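Long-range contacts in catalytic domain of the nuclear inclusion protein A (nia) (PDB 1LVM), which cleaves peptide bonds as a chymotrypsin-type cysteine protease of tobacco etch virus, recognising specific substrate sequences, and is captured here with a bound product peptide: residues Lys107-Gln112 with Asp168-Gly173; Lys53-Arg58 with Ile91-Pro96; Leu119-Phe124 with Asp156-Ser161. The protein carries 1 engineered substitution. All coordinates share one frame; numbering follows the deposited sequence.

Interaction 1 of 3, residues Lys107-Gln112 with Asp168-Gly173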
ATOM      1  N   LYS A 107      -7.841   8.424  -6.795  1.00 14.80           N
ATOM      2  CA  LYS A 107      -9.038   7.626  -6.930  1.00 13.38           C
ATOM      3  C   LYS A 107      -8.646   6.160  -6.741  1.00 18.15           C
ATOM      4  O   LYS A 107      -7.591   5.723  -7.244  1.00 12.81           O
ATOM      5  CB  LYS A 107      -9.685   7.813  -8.319  1.00 19.73           C
ATOM      6  CG  LYS A 107     -10.081   9.278  -8.672  1.00 20.70           C
ATOM      7  CD  LYS A 107     -11.219   9.758  -7.809  1.00 28.64           C
ATOM      8  CE  LYS A 107     -11.556  11.240  -8.037  1.00 33.04           C
ATOM      9  NZ  LYS A 107     -12.471  11.768  -6.973  1.00 41.23           N
ATOM     10  N   PHE A 108      -9.480   5.450  -5.948  1.00 16.65           N
ATOM     11  CA  PHE A 108      -9.294   4.048  -5.631  1.00 15.10           C
ATOM     12  C   PHE A 108     -10.563   3.299  -6.035  1.00 13.47           C
ATOM     13  O   PHE A 108     -11.662   3.819  -5.894  1.00 16.00           O
ATOM     14  CB  PHE A 108      -9.129   3.819  -4.112  1.00 12.83           C
ATOM     15  CG  PHE A 108      -7.970   4.529  -3.489  1.00 14.87           C
ATOM     16  CD1 PHE A 108      -8.064   5.879  -3.179  1.00 13.23           C
ATOM     17  CD2 PHE A 108      -6.773   3.831  -3.135  1.00 10.53           C
ATOM     18  CE1 PHE A 108      -7.022   6.506  -2.546  1.00 18.26           C
ATOM     19  CE2 PHE A 108      -5.761   4.462  -2.512  1.00 16.22           C
ATOM     20  CZ  PHE A 108      -5.879   5.808  -2.211  1.00 12.41           C
ATOM     21  N   ARG A 109     -10.417   2.071  -6.514  1.00 12.92           N
ATOM     22  CA  ARG A 109     -11.583   1.228  -6.793  1.00 16.60           C
ATOM     23  C   ARG A 109     -11.133  -0.232  -6.722  1.00 15.97           C
ATOM     24  O   ARG A 109      -9.922  -0.532  -6.655  1.00 13.62           O
ATOM     25  CB  ARG A 109     -12.194   1.506  -8.182  1.00 13.44           C
ATOM     26  CG  ARG A 109     -11.158   1.113  -9.286  1.00 15.62           C
ATOM     27  CD  ARG A 109     -11.830   1.091 -10.680  1.00 13.37           C
ATOM     28  NE  ARG A 109     -10.838   1.083 -11.747  1.00 12.91           N
ATOM     29  CZ  ARG A 109     -10.189   0.004 -12.175  1.00 18.94           C
ATOM     30  NH1 ARG A 109     -10.388  -1.226 -11.641  1.00 13.73           N
ATOM     31  NH2 ARG A 109      -9.336   0.153 -13.158  1.00 14.87           N
ATOM     32  N   GLU A 110     -12.118  -1.137  -6.671  1.00 16.64           N
ATOM     33  CA  GLU A 110     -11.801  -2.553  -6.667  1.00 13.95           C
ATOM     34  C   GLU A 110     -11.184  -2.938  -8.004  1.00 14.24           C
ATOM     35  O   GLU A 110     -11.529  -2.396  -9.007  1.00 15.96           O
ATOM     36  CB  GLU A 110     -13.054  -3.393  -6.499  1.00 12.26           C
ATOM     37  CG  GLU A 110     -13.802  -3.062  -5.175  1.00 17.34           C
ATOM     38  CD  GLU A 110     -14.912  -4.072  -4.917  1.00 23.02           C
ATOM     39  OE1 GLU A 110     -14.612  -5.139  -4.362  1.00 24.36           O
ATOM     40  OE2 GLU A 110     -16.058  -3.787  -5.293  1.00 25.01           O
ATOM     41  N   PRO A 111     -10.238  -3.893  -7.995  1.00 14.68           N
ATOM     42  CA  PRO A 111      -9.588  -4.363  -9.214  1.00 16.32           C
ATOM     43  C   PRO A 111     -10.630  -5.124 -10.054  1.00 20.27           C
ATOM     44  O   PRO A 111     -11.656  -5.502  -9.541  1.00 15.24           O
ATOM     45  CB  PRO A 111      -8.457  -5.259  -8.694  1.00 18.50           C
ATOM     46  CG  PRO A 111      -8.900  -5.699  -7.328  1.00 26.48           C
ATOM     47  CD  PRO A 111      -9.643  -4.497  -6.771  1.00 18.50           C
ATOM     48  N   GLN A 112     -10.362  -5.290 -11.342  1.00 16.86           N
ATOM     49  CA  GLN A 112     -11.257  -5.975 -12.264  1.00 18.55           C
ATOM     50  C   GLN A 112     -10.486  -7.102 -12.892  1.00 21.25           C
ATOM     51  O   GLN A 112      -9.347  -6.956 -13.310  1.00 17.87           O
ATOM     52  CB  GLN A 112     -11.749  -4.966 -13.310  1.00 25.62           C
ATOM     53  CG  GLN A 112     -12.638  -3.915 -12.602  1.00 23.46           C
ATOM     54  CD  GLN A 112     -13.013  -2.719 -13.462  1.00 93.94           C
ATOM     55  OE1 GLN A 112     -12.653  -2.636 -14.643  1.00 35.61           O
ATOM     56  NE2 GLN A 112     -13.742  -1.772 -12.862  1.00 26.69           N
ATOM     57  N   ASP A 168      -7.323   3.458 -16.213  1.00 15.25           N
ATOM     58  CA  ASP A 168      -7.885   4.707 -15.773  1.00 19.19           C
ATOM     59  C   ASP A 168      -7.062   5.400 -14.711  1.00 14.89           C
ATOM     60  O   ASP A 168      -7.464   6.458 -14.211  1.00 15.10           O
ATOM     61  CB  ASP A 168      -9.350   4.469 -15.306  1.00 17.10           C
ATOM     62  CG  ASP A 168      -9.442   3.521 -14.108  1.00 18.78           C
ATOM     63  OD1 ASP A 168      -8.379   3.113 -13.593  1.00 15.98           O
ATOM     64  OD2 ASP A 168     -10.575   3.177 -13.717  1.00 18.10           O
ATOM     65  N   GLY A 169      -5.890   4.845 -14.386  1.00 14.57           N
ATOM     66  CA  GLY A 169      -5.016   5.499 -13.395  1.00 12.12           C
ATOM     67  C   GLY A 169      -5.514   5.384 -11.940  1.00 14.69           C
ATOM     68  O   GLY A 169      -4.965   6.027 -11.048  1.00 14.71           O
ATOM     69  N   PHE A 170      -6.539   4.579 -11.717  1.00 10.45           N
ATOM     70  CA  PHE A 170      -7.048   4.398 -10.326  1.00 11.94           C
ATOM     71  C   PHE A 170      -6.150   3.374  -9.604  1.00 11.91           C
ATOM     72  O   PHE A 170      -5.636   2.406 -10.213  1.00 12.16           O
ATOM     73  CB  PHE A 170      -8.440   3.830 -10.322  1.00 10.52           C
ATOM     74  CG  PHE A 170      -9.530   4.833 -10.627  1.00 17.07           C
ATOM     75  CD1 PHE A 170      -9.363   5.839 -11.589  1.00 19.74           C
ATOM     76  CD2 PHE A 170     -10.742   4.727  -9.985  1.00 17.87           C
ATOM     77  CE1 PHE A 170     -10.444   6.734 -11.912  1.00 20.23           C
ATOM     78  CE2 PHE A 170     -11.816   5.613 -10.288  1.00 20.94           C
ATOM     79  CZ  PHE A 170     -11.653   6.616 -11.262  1.00 18.18           C
ATOM     80  N   ILE A 171      -6.032   3.552  -8.296  1.00 14.49           N
ATOM     81  CA  ILE A 171      -5.277   2.626  -7.443  1.00 15.85           C
ATOM     82  C   ILE A 171      -6.265   1.485  -7.068  1.00 18.57           C
ATOM     83  O   ILE A 171      -7.396   1.754  -6.591  1.00 12.54           O
ATOM     84  CB  ILE A 171      -4.825   3.351  -6.191  1.00 10.21           C
ATOM     85  CG1 ILE A 171      -3.739   4.370  -6.629  1.00  7.69           C
ATOM     86  CG2 ILE A 171      -4.082   2.352  -5.180  1.00  9.96           C
ATOM     87  CD1 ILE A 171      -3.414   5.310  -5.356  1.00 13.39           C
ATOM     88  N   VAL A 172      -5.859   0.241  -7.338  1.00 12.03           N
ATOM     89  CA  VAL A 172      -6.736  -0.897  -7.085  1.00 14.08           C
ATOM     90  C   VAL A 172      -6.254  -1.784  -5.941  1.00 12.59           C
ATOM     91  O   VAL A 172      -6.902  -2.807  -5.622  1.00 13.09           O
ATOM     92  CB  VAL A 172      -6.945  -1.769  -8.364  1.00 15.65           C
ATOM     93  CG1 VAL A 172      -7.584  -0.906  -9.500  1.00 15.01           C
ATOM     94  CG2 VAL A 172      -5.558  -2.442  -8.819  1.00 14.30           C
ATOM     95  N   GLY A 173      -5.116  -1.440  -5.365  1.00 12.54           N
ATOM     96  CA  GLY A 173      -4.645  -2.226  -4.207  1.00 17.51           C
ATOM     97  C   GLY A 173      -3.258  -1.873  -3.790  1.00 15.16           C
ATOM     98  O   GLY A 173      -2.656  -0.948  -4.398  1.00 11.99           O
TER
HETATM   99  O   HOH W   1      -5.621   7.915  -8.812  1.00 29.34           O
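Lys107 lays its CB over the ring of Phe170 where the connector between the two barrels of this chymotrypsin-type fold meets the start of strand 171-179, the backbones bridged once, at Phe108 and Ile171. Lys107 CB stands 3.5 Å from the centroid of the Phe170 ring, nearly on its normal, a CH-pi contact, while Lys107 O accepts from Ile171 N at 2.9 Å. Phe108 swings the other way and lies alongside Ile171, its CD2 3.7 Å from Ile171 CB; beyond, it meets Phe194 edge-to-face. Arg109 N completes the bridge at 3.0 Å from Ile171 O. The side chain of Arg109, with CG placed between its backbone N and carbonyl carbon (chi1 65°) and then extended, crosses Phe170 to reach Asp168 tip to tip. Its NE meets the syn lone pair of Asp168 OD2 at 2.9 Å, the guanidinium and carboxylate planes being 57° apart. Asp168 OD1 takes Arg109 NH2 at 3.1 Å and, in an Asx turn, Phe170 N, from opposite faces of the carboxylate. Val172 CG1 lies over one guanidinium face, toward the rim, and Glu115 OE1 forms a second salt bridge with Arg109 NH2. Pro111 then packs its CB 3.8 Å from Val172 CB, with Pro111 CD 3.4 Å from Val172 O.

Interaction 2 of 3, residues Lys53-Arg58 with Ile91-Pro96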
ATOM      1  N   LYS A  53      -1.790  -3.546   7.142  1.00 16.03           N
ATOM      2  CA  LYS A  53      -2.105  -3.790   8.514  1.00 13.48           C
ATOM      3  C   LYS A  53      -0.875  -4.438   9.201  1.00 12.58           C
ATOM      4  O   LYS A  53      -0.637  -4.188  10.391  1.00 15.95           O
ATOM      5  CB  LYS A  53      -3.322  -4.756   8.561  1.00 14.37           C
ATOM      6  CG  LYS A  53      -4.064  -4.815   9.883  1.00 17.19           C
ATOM      7  CD  LYS A  53      -5.217  -5.831   9.830  1.00 16.77           C
ATOM      8  CE  LYS A  53      -6.490  -5.247   9.188  1.00 21.53           C
ATOM      9  NZ  LYS A  53      -7.519  -6.339   9.040  1.00 25.23           N
ATOM     10  N   HIS A  54      -0.059  -5.229   8.492  1.00 12.25           N
ATOM     11  CA  HIS A  54       1.045  -5.880   9.187  1.00 15.76           C
ATOM     12  C   HIS A  54       2.135  -4.942   9.641  1.00 21.02           C
ATOM     13  O   HIS A  54       3.050  -5.341  10.314  1.00 17.71           O
ATOM     14  CB  HIS A  54       1.617  -7.086   8.407  1.00 13.61           C
ATOM     15  CG  HIS A  54       2.448  -6.715   7.243  1.00 14.42           C
ATOM     16  ND1 HIS A  54       1.924  -6.620   5.979  1.00 15.73           N
ATOM     17  CD2 HIS A  54       3.776  -6.388   7.148  1.00 17.79           C
ATOM     18  CE1 HIS A  54       2.887  -6.261   5.157  1.00 18.77           C
ATOM     19  NE2 HIS A  54       4.024  -6.110   5.831  1.00 18.00           N
ATOM     20  N   LEU A  55       2.036  -3.681   9.266  1.00 16.25           N
ATOM     21  CA  LEU A  55       2.985  -2.689   9.790  1.00 15.38           C
ATOM     22  C   LEU A  55       2.868  -2.726  11.345  1.00 15.74           C
ATOM     23  O   LEU A  55       3.811  -2.394  12.081  1.00 16.41           O
ATOM     24  CB  LEU A  55       2.524  -1.288   9.317  1.00 10.88           C
ATOM     25  CG  LEU A  55       3.353  -0.102   9.863  1.00 14.11           C
ATOM     26  CD1 LEU A  55       4.845  -0.288   9.540  1.00 16.55           C
ATOM     27  CD2 LEU A  55       2.851   1.197   9.236  1.00 17.62           C
ATOM     28  N   PHE A  56       1.667  -3.037  11.805  1.00 14.16           N
ATOM     29  CA  PHE A  56       1.366  -3.056  13.252  1.00 15.66           C
ATOM     30  C   PHE A  56       1.426  -4.418  13.933  1.00 17.56           C
ATOM     31  O   PHE A  56       0.695  -4.671  14.863  1.00 15.83           O
ATOM     32  CB  PHE A  56       0.010  -2.356  13.508  1.00 15.09           C
ATOM     33  CG  PHE A  56       0.087  -0.891  13.272  1.00 17.70           C
ATOM     34  CD1 PHE A  56       0.703  -0.061  14.202  1.00 16.08           C
ATOM     35  CD2 PHE A  56      -0.408  -0.337  12.109  1.00 21.14           C
ATOM     36  CE1 PHE A  56       0.816   1.328  13.971  1.00 14.91           C
ATOM     37  CE2 PHE A  56      -0.306   1.052  11.860  1.00 20.44           C
ATOM     38  CZ  PHE A  56       0.293   1.880  12.775  1.00 19.76           C
ATOM     39  N   ARG A  57       2.294  -5.288  13.423  1.00 15.68           N
ATOM     40  CA  ARG A  57       2.598  -6.583  14.050  1.00 23.87           C
ATOM     41  C   ARG A  57       2.934  -6.180  15.479  1.00 24.14           C
ATOM     42  O   ARG A  57       2.574  -6.866  16.433  1.00 19.38           O
ATOM     43  CB  ARG A  57       3.829  -7.224  13.359  1.00 13.44           C
ATOM     44  CG  ARG A  57       4.455  -8.458  14.059  1.00 23.72           C
ATOM     45  CD  ARG A  57       3.422  -9.467  14.457  1.00 32.20           C
ATOM     46  NE  ARG A  57       4.054 -10.541  15.246  1.00 72.94           N
ATOM     47  CZ  ARG A  57       3.936 -10.659  16.569  1.00 35.46           C
ATOM     48  NH1 ARG A  57       3.208  -9.779  17.235  1.00 32.32           N
ATOM     49  NH2 ARG A  57       4.534 -11.636  17.227  1.00 39.51           N
ATOM     50  N   ARG A  58       3.614  -5.042  15.628  1.00 15.99           N
ATOM     51  CA  ARG A  58       3.954  -4.512  16.940  1.00 14.63           C
ATOM     52  C   ARG A  58       3.418  -3.090  17.030  1.00 22.96           C
ATOM     53  O   ARG A  58       3.286  -2.419  16.023  1.00 16.54           O
ATOM     54  CB  ARG A  58       5.479  -4.497  17.103  1.00 19.38           C
ATOM     55  CG  ARG A  58       5.962  -5.950  17.293  1.00 26.68           C
ATOM     56  CD  ARG A  58       7.457  -6.148  17.320  1.00 36.19           C
ATOM     57  NE  ARG A  58       7.764  -7.420  16.655  1.00 93.71           N
ATOM     58  CZ  ARG A  58       7.986  -7.568  15.345  1.00 55.28           C
ATOM     59  NH1 ARG A  58       7.961  -6.514  14.515  1.00 38.33           N
ATOM     60  NH2 ARG A  58       8.218  -8.777  14.854  1.00 93.94           N
ATOM     61  N   ILE A  91      -4.806  -0.987   6.452  1.00  8.24           N
ATOM     62  CA  ILE A  91      -5.254  -0.232   7.632  1.00 11.39           C
ATOM     63  C   ILE A  91      -5.117   1.237   7.274  1.00 15.56           C
ATOM     64  O   ILE A  91      -4.346   1.585   6.381  1.00 12.92           O
ATOM     65  CB  ILE A  91      -4.282  -0.585   8.848  1.00 13.68           C
ATOM     66  CG1 ILE A  91      -4.809  -0.028  10.215  1.00 12.72           C
ATOM     67  CG2 ILE A  91      -2.837  -0.059   8.588  1.00 10.25           C
ATOM     68  CD1 ILE A  91      -3.952  -0.545  11.382  1.00 15.87           C
ATOM     69  N   ILE A  92      -5.892   2.095   7.924  1.00 12.11           N
ATOM     70  CA  ILE A  92      -5.684   3.544   7.628  1.00 13.44           C
ATOM     71  C   ILE A  92      -5.237   4.202   8.907  1.00 20.52           C
ATOM     72  O   ILE A  92      -5.845   3.990   9.949  1.00 15.50           O
ATOM     73  CB  ILE A  92      -6.962   4.252   7.163  1.00 15.51           C
ATOM     74  CG1 ILE A  92      -7.579   3.494   5.998  1.00 10.95           C
ATOM     75  CG2 ILE A  92      -6.638   5.742   6.799  1.00 12.92           C
ATOM     76  CD1 ILE A  92      -9.020   3.987   5.623  1.00 14.02           C
ATOM     77  N   ILE A  93      -4.129   4.928   8.832  1.00 10.27           N
ATOM     78  CA  ILE A  93      -3.597   5.689   9.992  1.00 12.32           C
ATOM     79  C   ILE A  93      -4.041   7.129   9.872  1.00 16.74           C
ATOM     80  O   ILE A  93      -3.937   7.729   8.766  1.00 15.62           O
ATOM     81  CB  ILE A  93      -2.100   5.732   9.898  1.00 13.05           C
ATOM     82  CG1 ILE A  93      -1.546   4.317   9.943  1.00 15.74           C
ATOM     83  CG2 ILE A  93      -1.488   6.570  11.014  1.00 15.70           C
ATOM     84  CD1 ILE A  93      -0.023   4.323   9.643  1.00 17.65           C
ATOM     85  N   ARG A  94      -4.552   7.702  10.959  1.00 16.47           N
ATOM     86  CA  ARG A  94      -4.884   9.123  10.874  1.00 12.01           C
ATOM     87  C   ARG A  94      -3.656   9.837  11.474  1.00 20.37           C
ATOM     88  O   ARG A  94      -3.307   9.608  12.631  1.00 18.63           O
ATOM     89  CB  ARG A  94      -6.164   9.431  11.667  1.00 19.93           C
ATOM     90  CG  ARG A  94      -6.557  10.874  11.523  1.00 23.62           C
ATOM     91  CD  ARG A  94      -7.850  11.273  12.274  1.00 25.88           C
ATOM     92  NE  ARG A  94      -8.024  12.686  11.978  1.00 49.93           N
ATOM     93  CZ  ARG A  94      -8.895  13.183  11.108  1.00 44.95           C
ATOM     94  NH1 ARG A  94      -9.718  12.383  10.453  1.00 51.21           N
ATOM     95  NH2 ARG A  94      -8.895  14.485  10.841  1.00 55.23           N
ATOM     96  N   MET A  95      -2.983  10.688  10.710  1.00 13.39           N
ATOM     97  CA  MET A  95      -1.832  11.379  11.260  1.00 10.45           C
ATOM     98  C   MET A  95      -2.309  12.599  12.114  1.00 11.37           C
ATOM     99  O   MET A  95      -3.363  13.182  11.872  1.00 19.49           O
ATOM    100  CB  MET A  95      -0.915  11.849  10.126  1.00 15.76           C
ATOM    101  CG  MET A  95      -0.292  10.671   9.343  1.00 19.76           C
ATOM    102  SD  MET A  95       0.798   9.669  10.400  1.00 21.89           S
ATOM    103  CE  MET A  95       2.205  10.719  10.679  1.00 19.00           C
ATOM    104  N   PRO A  96      -1.492  12.971  13.075  1.00 16.17           N
ATOM    105  CA  PRO A  96      -1.833  14.107  13.953  1.00 20.69           C
ATOM    106  C   PRO A  96      -1.879  15.414  13.162  1.00 26.82           C
ATOM    107  O   PRO A  96      -1.326  15.481  12.077  1.00 20.13           O
ATOM    108  CB  PRO A  96      -0.738  14.076  14.991  1.00 20.11           C
ATOM    109  CG  PRO A  96       0.445  13.434  14.277  1.00 25.11           C
ATOM    110  CD  PRO A  96      -0.243  12.321  13.487  1.00 23.04           C
TER
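Phe56 and Ile91 make the closest approach between residues 53-56, which begin with a 3-10 turn, and strand 91-94 of the N-terminal barrel. CD2 of the Phe56 ring comes within 3.6 Å of CD1 of Ile91, the two side chains crossing at about a right angle. Ile91 reaches that far because its CG1 is anti to the backbone N (chi1 -170°) and the chain continues straight to CD1. Its other branch meets backbone, Ile91 CG2 resting 3.8 Å from Lys53 CA. Ile93, two residues along the same strand, points the same way and sets its CD1 at the ring edge, 4.0 Å from Phe56 CE2, with its CG1 equally near that carbon. One aromatic ring thus meets the outer carbons of two isoleucines in a contact that is wholly apolar and buried.

Elsewhere the fit is looser. Leu55 CD2 comes no nearer than 4.3 Å to Ile93 CD1, and the Lys53 side chain leads away from the strand: NZ donates hydrogen bonds to the carbonyl oxygens of Ile85 and Arg88, and the side chain makes a cation-pi contact with Trp219. The bond from Phe56 N to Lys53 O, at 2.9 Å, closes the 3-10 turn. Between Lys53 and Leu55, His54 points away from strand 91-94, and its ring stacks on an aromatic side chain of bound peptide, so the turn shows its other side to the substrate cleft. The strand itself is flanked in the antiparallel sheet by 48-51 and 81-84, with Thr51 against both isoleucines and Gln82 against Phe56 and Ile91, while strand 36-45 backs the turn through Leu40.

Interaction 3 of 3, residues Leu119-Phe124 with Asp156-Ser161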
ATOM      1  N   LEU A 119       2.963  -1.248 -10.951  1.00 14.72           N
ATOM      2  CA  LEU A 119       3.311  -0.938  -9.595  1.00 16.09           C
ATOM      3  C   LEU A 119       4.059   0.377  -9.589  1.00 15.36           C
ATOM      4  O   LEU A 119       5.053   0.552 -10.292  1.00 14.30           O
ATOM      5  CB  LEU A 119       4.201  -2.038  -9.025  1.00 11.73           C
ATOM      6  CG  LEU A 119       4.608  -1.907  -7.547  1.00 18.90           C
ATOM      7  CD1 LEU A 119       3.427  -2.183  -6.685  1.00 20.69           C
ATOM      8  CD2 LEU A 119       5.679  -2.907  -7.197  1.00 29.86           C
ATOM      9  N   VAL A 120       3.621   1.273  -8.717  1.00 17.96           N
ATOM     10  CA  VAL A 120       4.199   2.612  -8.623  1.00 12.28           C
ATOM     11  C   VAL A 120       4.871   2.843  -7.325  1.00 18.59           C
ATOM     12  O   VAL A 120       4.335   2.458  -6.293  1.00 15.54           O
ATOM     13  CB  VAL A 120       3.079   3.677  -8.842  1.00 12.62           C
ATOM     14  CG1 VAL A 120       3.678   5.181  -8.622  1.00 15.45           C
ATOM     15  CG2 VAL A 120       2.595   3.508 -10.318  1.00 12.08           C
ATOM     16  N   THR A 121       6.072   3.415  -7.364  1.00 15.27           N
ATOM     17  CA  THR A 121       6.759   3.695  -6.146  1.00 18.82           C
ATOM     18  C   THR A 121       7.443   5.049  -6.228  1.00 16.57           C
ATOM     19  O   THR A 121       7.303   5.766  -7.196  1.00 16.74           O
ATOM     20  CB  THR A 121       7.766   2.552  -5.810  1.00 24.89           C
ATOM     21  OG1 THR A 121       8.838   2.480  -6.764  1.00 23.22           O
ATOM     22  CG2 THR A 121       7.042   1.214  -5.827  1.00 30.67           C
ATOM     23  N   THR A 122       8.200   5.379  -5.183  1.00 19.84           N
ATOM     24  CA  THR A 122       8.899   6.645  -5.106  1.00 18.88           C
ATOM     25  C   THR A 122      10.293   6.284  -4.533  1.00 26.58           C
ATOM     26  O   THR A 122      10.411   5.470  -3.601  1.00 35.99           O
ATOM     27  CB  THR A 122       8.205   7.640  -4.097  1.00 19.58           C
ATOM     28  OG1 THR A 122       6.856   7.875  -4.521  1.00 40.54           O
ATOM     29  CG2 THR A 122       8.891   8.995  -4.119  1.00 15.91           C
ATOM     30  N   ASN A 123      11.303   6.897  -5.091  1.00 28.82           N
ATOM     31  CA  ASN A 123      12.659   6.701  -4.621  1.00 78.21           C
ATOM     32  C   ASN A 123      13.019   7.883  -3.705  1.00 49.29           C
ATOM     33  O   ASN A 123      13.096   9.065  -4.152  1.00 36.50           O
ATOM     34  CB  ASN A 123      13.636   6.634  -5.797  1.00 93.94           C
ATOM     35  CG  ASN A 123      15.025   6.177  -5.375  1.00 93.68           C
ATOM     36  OD1 ASN A 123      15.288   5.986  -4.198  1.00 44.79           O
ATOM     37  ND2 ASN A 123      15.912   6.003  -6.337  1.00 38.02           N
ATOM     38  N   PHE A 124      13.243   7.547  -2.428  1.00 39.38           N
ATOM     39  CA  PHE A 124      13.601   8.516  -1.388  1.00 61.06           C
ATOM     40  C   PHE A 124      15.105   8.679  -1.161  1.00 93.94           C
ATOM     41  O   PHE A 124      15.550   9.687  -0.580  1.00 54.70           O
ATOM     42  CB  PHE A 124      12.933   8.129  -0.077  1.00 30.17           C
ATOM     43  CG  PHE A 124      11.482   8.429  -0.052  1.00 26.29           C
ATOM     44  CD1 PHE A 124      11.053   9.763  -0.017  1.00 33.87           C
ATOM     45  CD2 PHE A 124      10.529   7.402  -0.022  1.00 25.63           C
ATOM     46  CE1 PHE A 124       9.698  10.100   0.070  1.00 31.68           C
ATOM     47  CE2 PHE A 124       9.146   7.737   0.053  1.00 19.68           C
ATOM     48  CZ  PHE A 124       8.741   9.094   0.111  1.00 17.58           C
ATOM     49  N   ASP A 156      12.230  -6.834  -1.527  1.00 28.89           N
ATOM     50  CA  ASP A 156      11.818  -6.821  -0.140  1.00 40.32           C
ATOM     51  C   ASP A 156      11.718  -5.360   0.318  1.00 24.42           C
ATOM     52  O   ASP A 156      12.572  -4.518  -0.019  1.00 32.83           O
ATOM     53  CB  ASP A 156      12.842  -7.560   0.719  1.00 51.54           C
ATOM     54  CG  ASP A 156      12.181  -8.513   1.694  1.00 93.94           C
ATOM     55  OD1 ASP A 156      11.664  -9.569   1.261  1.00 71.97           O
ATOM     56  OD2 ASP A 156      12.162  -8.188   2.895  1.00 56.41           O
ATOM     57  N   GLY A 157      10.651  -5.054   1.058  1.00 19.82           N
ATOM     58  CA  GLY A 157      10.507  -3.681   1.526  1.00 22.20           C
ATOM     59  C   GLY A 157       9.535  -2.832   0.723  1.00 23.21           C
ATOM     60  O   GLY A 157       9.337  -1.700   1.116  1.00 16.63           O
ATOM     61  N   GLN A 158       8.923  -3.368  -0.345  1.00 18.18           N
ATOM     62  CA  GLN A 158       7.990  -2.616  -1.188  1.00 16.87           C
ATOM     63  C   GLN A 158       6.523  -2.843  -0.870  1.00 16.44           C
ATOM     64  O   GLN A 158       5.636  -2.391  -1.616  1.00 18.69           O
ATOM     65  CB  GLN A 158       8.276  -2.858  -2.681  1.00 18.16           C
ATOM     66  CG  GLN A 158       9.709  -2.382  -3.011  1.00 24.97           C
ATOM     67  CD  GLN A 158      10.029  -2.330  -4.499  1.00 45.85           C
ATOM     68  OE1 GLN A 158       9.997  -3.351  -5.196  1.00 30.10           O
ATOM     69  NE2 GLN A 158      10.344  -1.129  -4.996  1.00 32.54           N
ATOM     70  N   CYS A 159       6.251  -3.511   0.253  1.00 14.16           N
ATOM     71  CA  CYS A 159       4.867  -3.649   0.643  1.00 14.63           C
ATOM     72  C   CYS A 159       4.288  -2.247   0.743  1.00 14.30           C
ATOM     73  O   CYS A 159       5.024  -1.337   1.111  1.00 14.38           O
ATOM     74  CB  CYS A 159       4.769  -4.200   2.036  1.00 12.54           C
ATOM     75  SG  CYS A 159       5.044  -5.986   1.942  1.00 24.94           S
ATOM     76  N   GLY A 160       2.985  -2.132   0.477  1.00 13.73           N
ATOM     77  CA  GLY A 160       2.292  -0.860   0.589  1.00  8.88           C
ATOM     78  C   GLY A 160       2.295  -0.017  -0.653  1.00 14.22           C
ATOM     79  O   GLY A 160       1.567   1.012  -0.732  1.00 13.12           O
ATOM     80  N   SER A 161       3.114  -0.438  -1.625  1.00 13.70           N
ATOM     81  CA  SER A 161       3.195   0.342  -2.886  1.00 15.13           C
ATOM     82  C   SER A 161       1.899   0.140  -3.638  1.00 15.13           C
ATOM     83  O   SER A 161       1.412  -0.992  -3.725  1.00 13.90           O
ATOM     84  CB  SER A 161       4.390  -0.111  -3.733  1.00 13.90           C
ATOM     85  OG  SER A 161       5.656   0.067  -3.078  1.00 18.77           O
TER
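Thr121 and Ser161 bring strand 116-123 of the C-terminal barrel against the Gly-Gln-Cys-Gly segment, residues 157-160, the type of turn that in chymotrypsin-like proteases carries the nucleophile, here probably Cys159. Van der Waals contacts carry the interface. Thr121 CG2, anti to the carbonyl carbon, meets Ser161 OG at 3.3 Å. Leu119, two residues earlier and with CG anti to the backbone N (chi1 -177°), touches Ser161 CB through CD1 at 3.7 Å. Gln158 makes a lighter contact, NE2 standing 4.1 Å from Thr121 CG2, while its OE1 accepts from Lys155 N. Between the two strand side chains the backbone carbonyl of Val120 faces Ser161: Val120 O lies 3.6 Å from Ser161 CB, buried by this contact and with no polar partner in the model.

Hydrogen bonding lies within the turn rather than across the contact. A type II beta turn runs from Gln158 to Ser161, with a positive phi at Gly160. Gln158 O is gripped twice by the same residue from one face of its carbonyl plane, by Ser161 N at 3.2 Å and by Ser161 OG at 2.9 Å.

The three contacts illustrate how a two-barrel protease builds one active site from separately packed parts. Interaction 2 lies in the first barrel and interaction 3 in the second, with centres about 17 Å apart, yet they meet in the cleft: His54 CE1 is 3.9 Å from Cys159 SG. Asp89 OD1 accepts from the backbone N of His54, and the three residues are consistent with the His-Asp-Cys triad of this family. Interactions 2 and 3 both border bound peptide. Interaction 1 joins the inter-barrel connector to the barrel sheet that interaction 3 uses; its centre is about 21 Å from that of interaction 2 but 17 Å from that of interaction 3, with nearest atoms about 4 Å apart. Interaction 3 is nested within the chain loop that interaction 1 closes.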